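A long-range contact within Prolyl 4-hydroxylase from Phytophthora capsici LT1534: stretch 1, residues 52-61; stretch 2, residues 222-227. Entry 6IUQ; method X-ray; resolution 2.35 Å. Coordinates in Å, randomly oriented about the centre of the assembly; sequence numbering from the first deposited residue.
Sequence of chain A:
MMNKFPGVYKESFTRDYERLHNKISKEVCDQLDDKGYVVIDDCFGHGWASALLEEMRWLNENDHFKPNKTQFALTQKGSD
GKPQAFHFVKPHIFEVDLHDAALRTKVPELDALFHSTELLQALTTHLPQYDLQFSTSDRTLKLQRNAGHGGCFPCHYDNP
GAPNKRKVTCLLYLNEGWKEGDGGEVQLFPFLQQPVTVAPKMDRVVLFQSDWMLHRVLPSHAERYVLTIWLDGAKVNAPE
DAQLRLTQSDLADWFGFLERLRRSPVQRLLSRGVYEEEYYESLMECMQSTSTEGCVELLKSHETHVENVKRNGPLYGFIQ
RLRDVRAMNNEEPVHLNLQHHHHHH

Stretch 1 52-61: LLEEMRWLNE
Stretch 2, residues 222-227: AERYVL

How are the two backbones set against each other? Residues 52-61 are helical throughout, in a helix that begins earlier in the chain, with phi near -60° to -70° and psi near -30° to -45°. Its i to i-4 bonds are regular, from Met56 N to Leu52 O at 3.0 Å through Glu61 N to Arg57 O at 2.9 Å. Residues 224-227 form an extended strand that continues onward, entered through Ala222 and Glu223 in a loop; Glu223 has phi/psi of -59/136° and Tyr225 -106/140°. The N-to-C directions of helix and strand make an angle of 111°, so the strand runs across the helix, and the axes come within 10.1 Å. The register is fixed by Leu53 and Tyr225, whose CA atoms lie 8.0 Å apart. At this spacing side chains make the contact, which buries 385 Å² over both sides.

Why does Tyr225 dominate the interface? Its CA-to-CB bond points toward the helix, and chi1 of -81° (m) with chi2 of -86° places the ring among side chains from successive turns, so that it gives up 118 Å², more than any other residue here. Leu53, with chi1 175° (t) and chi2 57° (p), starts sideways but brings its end closer, setting Leu53 CD1 3.9 Å from Tyr225 CD2 in an apolar contact. Farther along the helix, Asn60 points toward the strand with chi1 -173° (t) and chi2 59°. Asn60 ND2 lies 3.5 Å from Tyr225 OH, but the angle is poor and the two are close without being hydrogen-bonded. Strand alternation turns Val226 away, while Leu227 again points toward the helix, with Leu227 CB 4.5 Å from Met56 SE at its nearest.

What does Met56 contribute? This residue, present as selenomethionine, points toward the strand and is covered over 81 Å². Its chi angles of -69° (m), 176° (t) and 62° (p) extend the chain and then turn its terminal methyl to the tyrosine, so that Met56 CE sits 3.4 Å from Tyr225 CD1, a tight apolar contact oblique to the ring. The same methyl reaches the strand backbone, with Met56 CE 3.9 Å from Val226 O. Both residues are buried, and their meeting removes hydrocarbon and aromatic surface from water.

How does Arg57 add a polar tie to this packing? Its CA-to-CB bond runs sideways, yet chi1 -75° (m), chi2 -154° (t), chi3 -154° (t) and chi4 -88° bring the guanidinium to the strand, where 48 Å² of the residue is covered. Arg57 NH1 donates a hydrogen bond to Glu223 OE1 at 2.9 Å, with an N-H...O angle of 133°; opposite charges make it a salt bridge as well. The carboxylate oxygen lies at the guanidinium edge, near its plane, and Glu223 reaches it with chi1 -169° (t), chi2 -176° (t) and chi3 51°. Arg57 NH1 also lies 3.4 Å from Tyr225 CE2, in an oblique approach that joins the charged pair to the aromatic centre.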

# COMPACT_ATOMS: atom_id res chain seq x y z
N LEU A 52 2.40 20.38 -2.40
CA LEU A 52 2.04 19.24 -3.25
C LEU A 52 0.51 19.12 -3.33
O LEU A 52 -0.05 18.88 -4.41
CB LEU A 52 2.66 17.94 -2.72
CG LEU A 52 4.20 17.83 -2.83
CD1 LEU A 52 4.76 16.70 -1.97
CD2 LEU A 52 4.62 17.64 -4.27
N LEU A 53 -0.16 19.31 -2.18
CA LEU A 53 -1.63 19.27 -2.11
C LEU A 53 -2.26 20.36 -2.96
O LEU A 53 -3.22 20.10 -3.69
CB LEU A 53 -2.11 19.40 -0.64
CG LEU A 53 -3.63 19.49 -0.37
CD1 LEU A 53 -4.39 18.30 -0.94
CD2 LEU A 53 -3.94 19.67 1.13
N GLU A 54 -1.72 21.58 -2.89
CA GLU A 54 -2.24 22.68 -3.70
C GLU A 54 -2.18 22.33 -5.19
O GLU A 54 -3.17 22.50 -5.91
CB GLU A 54 -1.47 23.98 -3.42
CG GLU A 54 -1.80 24.60 -2.05
CD GLU A 54 -1.06 25.92 -1.78
OE1 GLU A 54 -1.22 26.86 -2.59
OE2 GLU A 54 -0.36 26.01 -0.73
N GLU A 55 -1.06 21.79 -5.64
CA GLU A 55 -0.94 21.40 -7.04
C GLU A 55 -1.94 20.30 -7.39
O GLU A 55 -2.50 20.29 -8.48
CB GLU A 55 0.49 20.95 -7.34
CG GLU A 55 1.48 22.09 -7.29
CD GLU A 55 2.88 21.73 -7.76
OE1 GLU A 55 3.16 20.53 -8.04
OE2 GLU A 55 3.71 22.66 -7.85
N MSE A 56 -2.20 19.40 -6.46
CA MSE A 56 -3.17 18.34 -6.71
C MSE A 56 -4.59 18.88 -6.84
O MSE A 56 -5.35 18.44 -7.70
CB MSE A 56 -3.12 17.30 -5.60
CG MSE A 56 -1.85 16.49 -5.61
SE MSE A 56 -1.79 15.26 -4.10
CE MSE A 56 -3.34 14.16 -4.52
N ARG A 57 -4.94 19.82 -5.97
CA ARG A 57 -6.25 20.44 -6.02
C ARG A 57 -6.43 21.20 -7.34
O ARG A 57 -7.50 21.21 -7.93
CB ARG A 57 -6.45 21.39 -4.84
CG ARG A 57 -6.71 20.72 -3.50
CD ARG A 57 -7.49 21.67 -2.62
NE ARG A 57 -7.30 21.46 -1.19
CZ ARG A 57 -8.03 20.63 -0.44
NH1 ARG A 57 -8.98 19.89 -0.99
NH2 ARG A 57 -7.79 20.54 0.87
N TRP A 58 -5.35 21.84 -7.79
CA TRP A 58 -5.38 22.54 -9.06
C TRP A 58 -5.65 21.58 -10.21
O TRP A 58 -6.47 21.86 -11.09
CB TRP A 58 -4.08 23.28 -9.30
CG TRP A 58 -4.11 24.08 -10.54
CD1 TRP A 58 -4.58 25.37 -10.68
CD2 TRP A 58 -3.70 23.67 -11.85
NE1 TRP A 58 -4.46 25.77 -11.99
CE2 TRP A 58 -3.92 24.75 -12.73
CE3 TRP A 58 -3.14 22.49 -12.36
CZ2 TRP A 58 -3.61 24.69 -14.08
CZ3 TRP A 58 -2.84 22.43 -13.70
CH2 TRP A 58 -3.08 23.52 -14.55
N LEU A 59 -4.95 20.45 -10.21
CA LEU A 59 -5.15 19.43 -11.24
C LEU A 59 -6.61 19.00 -11.27
O LEU A 59 -7.18 18.76 -12.33
CB LEU A 59 -4.25 18.23 -10.99
CG LEU A 59 -2.78 18.46 -11.31
CD1 LEU A 59 -1.97 17.26 -10.87
CD2 LEU A 59 -2.60 18.73 -12.80
N ASN A 60 -7.20 18.91 -10.08
CA ASN A 60 -8.59 18.52 -9.94
C ASN A 60 -9.59 19.60 -10.41
O ASN A 60 -10.66 19.27 -10.93
CB ASN A 60 -8.88 18.15 -8.50
CG ASN A 60 -10.26 17.58 -8.32
OD1 ASN A 60 -10.60 16.56 -8.94
ND2 ASN A 60 -11.07 18.22 -7.48
N GLU A 61 -9.25 20.87 -10.20
CA GLU A 61 -10.07 21.98 -10.67
C GLU A 61 -10.06 22.06 -12.18
O GLU A 61 -11.03 22.47 -12.81
CB GLU A 61 -9.58 23.31 -10.11
CG GLU A 61 -9.91 23.59 -8.65
CD GLU A 61 -9.14 24.80 -8.11
OE1 GLU A 61 -7.94 24.94 -8.44
OE2 GLU A 61 -9.74 25.61 -7.36
N ALA A 222 -15.31 12.08 4.39
CA ALA A 222 -14.81 13.40 4.01
C ALA A 222 -13.95 13.26 2.76
O ALA A 222 -13.55 12.15 2.41
CB ALA A 222 -14.01 14.03 5.15
N GLU A 223 -13.68 14.38 2.09
CA GLU A 223 -12.77 14.40 0.95
C GLU A 223 -11.39 13.90 1.40
O GLU A 223 -10.91 14.28 2.47
CB GLU A 223 -12.67 15.81 0.35
CG GLU A 223 -11.96 15.86 -1.00
CD GLU A 223 -11.78 17.28 -1.53
OE1 GLU A 223 -11.26 18.14 -0.77
OE2 GLU A 223 -12.14 17.53 -2.70
N ARG A 224 -10.78 13.05 0.59
CA ARG A 224 -9.53 12.37 0.94
C ARG A 224 -8.60 12.38 -0.27
O ARG A 224 -8.94 11.84 -1.33
CB ARG A 224 -9.80 10.93 1.41
CG ARG A 224 -8.58 10.09 1.87
CD ARG A 224 -8.98 8.59 1.87
NE ARG A 224 -8.09 7.67 2.58
CZ ARG A 224 -7.34 6.75 1.97
NH1 ARG A 224 -7.35 6.67 0.64
NH2 ARG A 224 -6.57 5.92 2.68
N TYR A 225 -7.44 13.00 -0.11
CA TYR A 225 -6.39 12.97 -1.12
C TYR A 225 -5.26 12.06 -0.68
O TYR A 225 -4.89 12.05 0.51
CB TYR A 225 -5.83 14.36 -1.39
CG TYR A 225 -6.64 15.24 -2.32
CD1 TYR A 225 -6.48 15.16 -3.70
CD2 TYR A 225 -7.54 16.17 -1.81
CE1 TYR A 225 -7.20 15.97 -4.54
CE2 TYR A 225 -8.26 16.99 -2.66
CZ TYR A 225 -8.09 16.89 -4.02
OH TYR A 225 -8.81 17.71 -4.87
N VAL A 226 -4.72 11.30 -1.62
CA VAL A 226 -3.55 10.49 -1.35
C VAL A 226 -2.64 10.44 -2.57
O VAL A 226 -3.10 10.40 -3.71
CB VAL A 226 -3.94 9.06 -0.90
CG1 VAL A 226 -4.84 8.39 -1.94
CG2 VAL A 226 -2.69 8.24 -0.65
N LEU A 227 -1.34 10.49 -2.34
CA LEU A 227 -0.36 10.35 -3.41
C LEU A 227 0.30 9.00 -3.25
O LEU A 227 0.78 8.67 -2.18
CB LEU A 227 0.65 11.51 -3.36
CG LEU A 227 1.83 11.59 -4.32
CD1 LEU A 227 2.19 13.08 -4.51
CD2 LEU A 227 3.04 10.82 -3.81